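Local coordinates for ankyrin repeat domain-containing protein EMB506, chloroplastic (Arabidopsis thaliana, PDB 6JD6) that acts in the initial differentiation of the proplastid during embryo development and is required for correct cotyledon and leaf margin development, at residues Ile153-Ile161 with Ala185-Thr193. Numbering follows the deposited sequence.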
loop_
_atom_site.group_PDB
_atom_site.type_symbol
_atom_site.label_atom_id
_atom_site.label_comp_id
_atom_site.label_asym_id
_atom_site.label_seq_id
_atom_site.Cartn_x
_atom_site.Cartn_y
_atom_site.Cartn_z
ATOM N N ILE A 153 0.769 5.499 -3.777
ATOM C CA ILE A 153 1.913 5.990 -3.017
ATOM C C ILE A 153 2.229 5.045 -1.863
ATOM O O ILE A 153 3.385 4.705 -1.633
ATOM C CB ILE A 153 1.666 7.422 -2.511
ATOM C CG1 ILE A 153 1.625 8.385 -3.701
ATOM C CG2 ILE A 153 2.744 7.841 -1.540
ATOM C CD1 ILE A 153 1.251 9.796 -3.335
ATOM N N ILE A 154 1.191 4.612 -1.155
ATOM C CA ILE A 154 1.325 3.623 -0.091
ATOM C C ILE A 154 1.990 2.338 -0.606
ATOM O O ILE A 154 2.715 1.661 0.128
ATOM C CB ILE A 154 -0.049 3.314 0.538
ATOM C CG1 ILE A 154 -0.567 4.538 1.299
ATOM C CG2 ILE A 154 0.017 2.103 1.468
ATOM C CD1 ILE A 154 -2.001 4.401 1.773
ATOM N N GLY A 155 1.763 2.024 -1.880
ATOM C CA GLY A 155 2.378 0.866 -2.507
ATOM C C GLY A 155 3.694 1.209 -3.182
ATOM O O GLY A 155 4.369 0.333 -3.720
ATOM N N LYS A 156 4.061 2.488 -3.145
ATOM C CA LYS A 156 5.294 2.966 -3.777
ATOM C C LYS A 156 5.388 2.537 -5.249
ATOM O O LYS A 156 6.422 2.057 -5.717
ATOM C CB LYS A 156 6.526 2.520 -2.975
ATOM C CG LYS A 156 7.798 3.321 -3.264
ATOM C CD LYS A 156 8.910 2.953 -2.294
ATOM C CE LYS A 156 10.217 3.642 -2.650
ATOM N NZ LYS A 156 10.739 3.177 -3.960
ATOM N N LYS A 157 4.286 2.710 -5.967
ATOM C CA LYS A 157 4.217 2.411 -7.393
ATOM C C LYS A 157 4.489 3.687 -8.184
ATOM O O LYS A 157 3.564 4.331 -8.683
ATOM C CB LYS A 157 2.830 1.863 -7.737
ATOM C CG LYS A 157 2.765 0.350 -7.891
ATOM C CD LYS A 157 2.962 -0.426 -6.601
ATOM C CE LYS A 157 3.257 -1.891 -6.940
ATOM N NZ LYS A 157 2.855 -2.893 -5.903
ATOM N N GLU A 158 5.762 4.042 -8.313
ATOM C CA GLU A 158 6.129 5.392 -8.733
ATOM C C GLU A 158 5.755 5.773 -10.171
ATOM O O GLU A 158 5.440 6.928 -10.439
ATOM C CB GLU A 158 7.603 5.677 -8.413
ATOM C CG GLU A 158 7.883 5.662 -6.907
ATOM C CD GLU A 158 9.227 6.262 -6.532
ATOM O OE1 GLU A 158 9.245 7.220 -5.732
ATOM O OE2 GLU A 158 10.265 5.772 -7.029
ATOM N N ALA A 159 5.763 4.810 -11.084
ATOM C CA ALA A 159 5.354 5.079 -12.463
ATOM C C ALA A 159 3.850 5.339 -12.557
ATOM O O ALA A 159 3.397 6.146 -13.370
ATOM C CB ALA A 159 5.754 3.931 -13.376
ATOM N N VAL A 160 3.081 4.643 -11.726
ATOM C CA VAL A 160 1.640 4.852 -11.644
ATOM C C VAL A 160 1.345 6.201 -10.985
ATOM O O VAL A 160 0.471 6.947 -11.433
ATOM C CB VAL A 160 0.960 3.714 -10.852
ATOM C CG1 VAL A 160 -0.497 4.041 -10.573
ATOM C CG2 VAL A 160 1.079 2.398 -11.616
ATOM N N ILE A 161 2.093 6.508 -9.927
ATOM C CA ILE A 161 1.976 7.788 -9.236
ATOM C C ILE A 161 2.127 8.969 -10.193
ATOM O O ILE A 161 1.256 9.837 -10.259
ATOM C CB ILE A 161 3.018 7.906 -8.109
ATOM C CG1 ILE A 161 2.691 6.913 -6.992
ATOM C CG2 ILE A 161 3.074 9.337 -7.574
ATOM C CD1 ILE A 161 3.871 6.583 -6.093
ATOM N N ALA A 185 4.193 9.412 0.992
ATOM C CA ALA A 185 5.408 9.360 0.185
ATOM C C ALA A 185 6.631 9.393 1.092
ATOM O O ALA A 185 7.637 8.727 0.839
ATOM C CB ALA A 185 5.445 10.518 -0.807
ATOM N N VAL A 186 6.534 10.175 2.157
ATOM C CA VAL A 186 7.587 10.213 3.152
ATOM C C VAL A 186 7.655 8.895 3.939
ATOM O O VAL A 186 8.743 8.348 4.135
ATOM C CB VAL A 186 7.412 11.412 4.097
ATOM C CG1 VAL A 186 8.360 11.299 5.264
ATOM C CG2 VAL A 186 7.649 12.716 3.330
ATOM N N GLN A 187 6.505 8.365 4.357
ATOM C CA GLN A 187 6.503 7.120 5.134
ATOM C C GLN A 187 7.123 5.926 4.402
ATOM O O GLN A 187 7.794 5.099 5.027
ATOM C CB GLN A 187 5.109 6.734 5.648
ATOM C CG GLN A 187 5.204 5.675 6.755
ATOM C CD GLN A 187 3.888 5.013 7.115
ATOM O OE1 GLN A 187 2.989 4.894 6.286
ATOM N NE2 GLN A 187 3.777 4.565 8.368
ATOM N N VAL A 188 6.899 5.827 3.092
ATOM C CA VAL A 188 7.463 4.714 2.325
ATOM C C VAL A 188 8.839 5.057 1.761
ATOM O O VAL A 188 9.422 4.278 1.007
ATOM C CB VAL A 188 6.509 4.222 1.199
ATOM C CG1 VAL A 188 5.143 3.871 1.780
ATOM C CG2 VAL A 188 6.367 5.270 0.101
ATOM N N GLY A 189 9.353 6.225 2.134
ATOM C CA GLY A 189 10.677 6.658 1.714
ATOM C C GLY A 189 10.857 6.837 0.214
ATOM O O GLY A 189 11.930 6.561 -0.325
ATOM N N ALA A 190 9.813 7.301 -0.464
ATOM C CA ALA A 190 9.877 7.510 -1.909
ATOM C C ALA A 190 10.393 8.906 -2.249
ATOM O O ALA A 190 9.607 9.816 -2.519
ATOM C CB ALA A 190 8.508 7.278 -2.539
ATOM N N LEU A 191 11.713 9.063 -2.240
ATOM C CA LEU A 191 12.349 10.357 -2.475
ATOM C C LEU A 191 11.945 11.014 -3.804
ATOM O O LEU A 191 11.719 12.223 -3.858
ATOM C CB LEU A 191 13.875 10.226 -2.387
ATOM C CG LEU A 191 14.719 11.479 -2.652
ATOM C CD1 LEU A 191 14.397 12.587 -1.657
ATOM C CD2 LEU A 191 16.206 11.147 -2.617
ATOM N N GLN A 192 11.856 10.226 -4.869
ATOM C CA GLN A 192 11.524 10.784 -6.178
ATOM C C GLN A 192 10.077 11.259 -6.227
ATOM O O GLN A 192 9.766 12.256 -6.872
ATOM C CB GLN A 192 11.803 9.777 -7.300
ATOM C CG GLN A 192 13.274 9.420 -7.446
ATOM C CD GLN A 192 14.157 10.642 -7.643
ATOM O OE1 GLN A 192 15.044 10.917 -6.834
ATOM N NE2 GLN A 192 13.920 11.378 -8.727
ATOM N N THR A 193 9.198 10.542 -5.536
ATOM C CA THR A 193 7.800 10.943 -5.422
ATOM C C THR A 193 7.669 12.228 -4.605
ATOM O O THR A 193 6.878 13.112 -4.941
ATOM C CB THR A 193 6.951 9.816 -4.800
ATOM O OG1 THR A 193 6.987 8.675 -5.665
ATOM C CG2 THR A 193 5.503 10.257 -4.616
HETATM O O HOH W 1 12.178 7.297 -5.073
HETATM O O HOH W 2 6.558 9.127 -8.713
#
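In this ankyrin repeat stack, the helix-turn-helix corners of repeats ANK 2 and ANK 3 pack side by side, and Glu158, in the first turn of helix 158-166, reaches across to the N-terminal turn of helix 191-199. Its carboxylate accepts a hydrogen bond from Thr193 OG1, which lies 2.7 Å from Glu158 OE1, on the anti side and 22° out of the carboxylate plane. A weak bond of 3.3 Å from Thr193 N ends on the same Glu158 OE1, and water 1 donates to this oxygen while accepting from Gln192 N. The carboxylate thus meets one N-H of the first turn directly and a second through water, where the helix dipole would tend to stabilise its negative charge. With an alanine here, Thr193 OG1 would probably lose its carboxylate acceptor and the first turn of helix 191-199 its anionic partner. Beside the carboxylate, Lys156 runs extended past Val188, bending only at its last torsion, and its CD rests 3.6 Å from Val188 O. Helices 148-154 and 181-187 each end in a Schellman motif, with Lys156 and Gly189 at positive phi. The methyls of Val188 lie against the last carbonyls of helix 148-154, CG2 3.5 Å from Ile153 O. Where these two helix ends join, Ile153 has CG1 beside the backbone N (chi1 -68°), which leaves CG2 anti to that N and 3.9 Å from Ala185 CB.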